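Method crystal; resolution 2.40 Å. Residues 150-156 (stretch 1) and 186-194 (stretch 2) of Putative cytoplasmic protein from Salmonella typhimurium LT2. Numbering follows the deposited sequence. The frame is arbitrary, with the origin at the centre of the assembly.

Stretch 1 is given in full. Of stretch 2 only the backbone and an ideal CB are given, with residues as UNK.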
# COMPACT_ATOMS: atom_id res chain seq x y z
N SER A 150 5.56 12.31 6.87
CA SER A 150 6.93 11.79 6.95
C SER A 150 6.92 10.35 7.43
O SER A 150 6.35 10.02 8.49
CB SER A 150 7.79 12.63 7.90
OG SER A 150 9.04 11.99 8.14
N ALA A 151 7.56 9.50 6.64
CA ALA A 151 7.81 8.12 7.03
C ALA A 151 8.74 8.04 8.24
O ALA A 151 8.55 7.19 9.13
CB ALA A 151 8.37 7.32 5.86
N VAL A 152 9.74 8.92 8.28
CA VAL A 152 10.70 8.99 9.40
C VAL A 152 9.97 9.28 10.72
O VAL A 152 10.18 8.59 11.71
CB VAL A 152 11.77 10.08 9.13
CG1 VAL A 152 12.49 10.49 10.43
CG2 VAL A 152 12.76 9.63 8.08
N TRP A 153 9.13 10.30 10.70
CA TRP A 153 8.36 10.74 11.87
C TRP A 153 7.34 9.66 12.25
O TRP A 153 7.13 9.41 13.43
CB TRP A 153 7.69 12.08 11.55
CG TRP A 153 6.86 12.69 12.62
CD1 TRP A 153 5.52 12.94 12.55
CD2 TRP A 153 7.30 13.17 13.90
NE1 TRP A 153 5.09 13.54 13.72
CE2 TRP A 153 6.16 13.69 14.56
CE3 TRP A 153 8.54 13.21 14.56
CZ2 TRP A 153 6.22 14.25 15.85
CZ3 TRP A 153 8.60 13.78 15.86
CH2 TRP A 153 7.45 14.29 16.48
N ALA A 154 6.73 9.02 11.25
CA ALA A 154 5.82 7.90 11.49
C ALA A 154 6.53 6.75 12.24
O ALA A 154 5.96 6.15 13.14
CB ALA A 154 5.23 7.40 10.18
N GLN A 155 7.76 6.45 11.84
CA GLN A 155 8.54 5.41 12.50
C GLN A 155 8.84 5.79 13.96
O GLN A 155 8.83 4.95 14.86
CB GLN A 155 9.86 5.13 11.75
CG GLN A 155 9.67 4.43 10.44
CD GLN A 155 10.98 4.08 9.73
OE1 GLN A 155 12.01 4.77 9.86
NE2 GLN A 155 10.96 2.98 8.97
N GLN A 156 9.06 7.08 14.20
CA GLN A 156 9.34 7.57 15.54
C GLN A 156 8.12 7.40 16.46
O GLN A 156 8.26 6.98 17.62
CB GLN A 156 9.75 9.03 15.50
CG GLN A 156 10.44 9.48 16.76
CD GLN A 156 10.59 10.98 16.84
OE1 GLN A 156 11.36 11.59 16.07
NE2 GLN A 156 9.86 11.59 17.76
N UNK A 186 19.60 9.11 6.15
CA UNK A 186 20.25 9.02 7.48
C UNK A 186 19.28 8.62 8.60
O UNK A 186 19.69 8.03 9.59
CB UNK A 186 20.89 10.36 7.83
N UNK A 187 18.00 8.94 8.43
CA UNK A 187 17.03 8.86 9.52
C UNK A 187 16.03 7.73 9.40
O UNK A 187 15.41 7.37 10.40
CB UNK A 187 16.27 10.18 9.62
N UNK A 188 15.87 7.17 8.21
CA UNK A 188 14.90 6.08 8.01
C UNK A 188 15.45 4.74 8.45
O UNK A 188 16.62 4.42 8.22
CB UNK A 188 14.48 6.00 6.54
N UNK A 189 14.59 3.95 9.09
CA UNK A 189 14.93 2.59 9.44
C UNK A 189 14.32 1.60 8.43
O UNK A 189 13.09 1.40 8.40
CB UNK A 189 14.45 2.28 10.86
N UNK A 190 15.18 1.02 7.60
CA UNK A 190 14.76 0.14 6.50
C UNK A 190 14.07 -1.11 7.00
O UNK A 190 13.12 -1.61 6.38
CB UNK A 190 15.97 -0.25 5.64
N UNK A 191 14.55 -1.60 8.13
CA UNK A 191 14.00 -2.80 8.74
C UNK A 191 12.56 -2.59 9.23
O UNK A 191 11.83 -3.56 9.39
CB UNK A 191 14.89 -3.24 9.90
N UNK A 192 12.18 -1.34 9.49
CA UNK A 192 10.84 -0.99 10.00
C UNK A 192 9.91 -0.47 8.90
O UNK A 192 8.88 0.18 9.20
CB UNK A 192 10.96 0.06 11.10
N UNK A 193 10.29 -0.73 7.66
CA UNK A 193 9.45 -0.49 6.49
C UNK A 193 8.85 -1.85 6.15
O UNK A 193 9.59 -2.78 5.78
CB UNK A 193 10.23 0.11 5.32
N UNK A 194 7.54 -1.98 6.27
CA UNK A 194 6.90 -3.29 6.11
C UNK A 194 6.45 -3.63 4.70
O UNK A 194 6.22 -4.80 4.37
CB UNK A 194 5.68 -3.37 7.04

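Stretch 1 presents the first turns of a helix, capped by S150. A151, V152 and Q155 lie nearest to stretch 2.

Position 186 has helical angles and nothing of stretch 1 within 5.5 Å of its CB. Most residues would fit. It is S186, whose OG is hydrogen-bonded elsewhere in the structure.

Position 187 points its CB toward stretch 1, 3.9 Å from V152 CG2. Stretch 1 offers a methyl surface here and no charge. An apolar side chain would suit, as would a long one with an aliphatic stem. It is R187. R187 CB packs 3.9 Å from V152 CG1, and V152 CG1 also lies obliquely by the guanidinium.

At position 188 the backbone leaves helical angles, with phi/psi of -81/140, which suits a beta-branched residue among others. CA-to-CB points sideways. The ideal CB lies 4.3 Å from both V152 CG2 and Q155 OE1, and A151 CB offers a further apolar surface. A longer apolar side chain could reach it: leucine, isoleucine or methionine. Valine would stop short of A151. It is I188. Its chi1 is t and its end comes nearer. I188 CD1 sits 3.9 Å from A151 CB and 3.8 Å from V152 CG2, so it joins the two small apolar residues.

Position 189 is held mainly by its backbone. The 189 N donates to Q155 OE1 at 2.8 Å, nearly straight at 173°, and Q155 NE2 donates to the 189 O at 2.7 Å. One amide side chain thus pairs with both the backbone N-H and the backbone C=O of one residue. CA-to-CB points sideways, so a side chain can turn outward, and many kinds would do. The CB is 3.6 Å from Q155 OE1. It is D189. Its end leads away from stretch 1. A water donates to Q155 OE1 at 2.6 Å and to R187 O at 2.8 Å, adding a bridge beside this pair.

Position 190 points away, in a 3-10 segment, and stretch 1 sets no demand. It is I190.

Position 191 points sideways, out of contact. A small polar residue could reach back to D189. It is S191, and S191 OG donates to D189 OD1 at 3.2 Å.

Position 192 points its CB toward stretch 1, 3.6 Å from Q155 NE2. This closeness favours a small residue, alanine or serine. It is A192. A192 O accepts a weak bond from Q155 NE2 at 3.5 Å.

Position 193 lies in a strand, with CB sideways. Aliphatic residues suit these angles. I193 brings CG1 within 3.8 Å of Q155 NE2.

Position 194 has nothing of stretch 1 within 5.5 Å. Its phi/psi of -91/-21 is open to most residues. It is G194.

Stretch 2, residues 186-194: SRIDISAIG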
# COMPACT_ATOMS: atom_id res chain seq x y z
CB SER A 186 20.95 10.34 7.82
OG SER A 186 20.11 11.46 7.58
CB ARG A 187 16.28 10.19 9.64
CG ARG A 187 17.20 11.42 9.69
CD ARG A 187 16.68 12.44 10.69
NE ARG A 187 16.92 11.96 12.06
CZ ARG A 187 16.10 12.15 13.10
NH1 ARG A 187 14.95 12.82 12.98
NH2 ARG A 187 16.44 11.65 14.29
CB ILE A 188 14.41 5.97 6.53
CG1 ILE A 188 13.06 5.23 6.48
CG2 ILE A 188 15.46 5.29 5.63
CD1 ILE A 188 11.89 6.11 6.87
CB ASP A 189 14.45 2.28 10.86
CG ASP A 189 15.28 1.25 11.53
OD1 ASP A 189 15.92 0.44 10.80
OD2 ASP A 189 15.31 1.25 12.79
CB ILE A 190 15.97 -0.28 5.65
CG1 ILE A 190 16.39 0.88 4.75
CG2 ILE A 190 15.71 -1.57 4.85
CD1 ILE A 190 15.34 1.33 3.70
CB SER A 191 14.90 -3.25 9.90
OG SER A 191 14.62 -2.51 11.08
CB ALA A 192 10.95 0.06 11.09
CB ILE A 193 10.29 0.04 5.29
CG1 ILE A 193 10.73 1.48 5.53
CG2 ILE A 193 9.50 -0.02 3.98
CD1 ILE A 193 11.79 1.94 4.56
O HOH W 1 13.29 6.02 11.70
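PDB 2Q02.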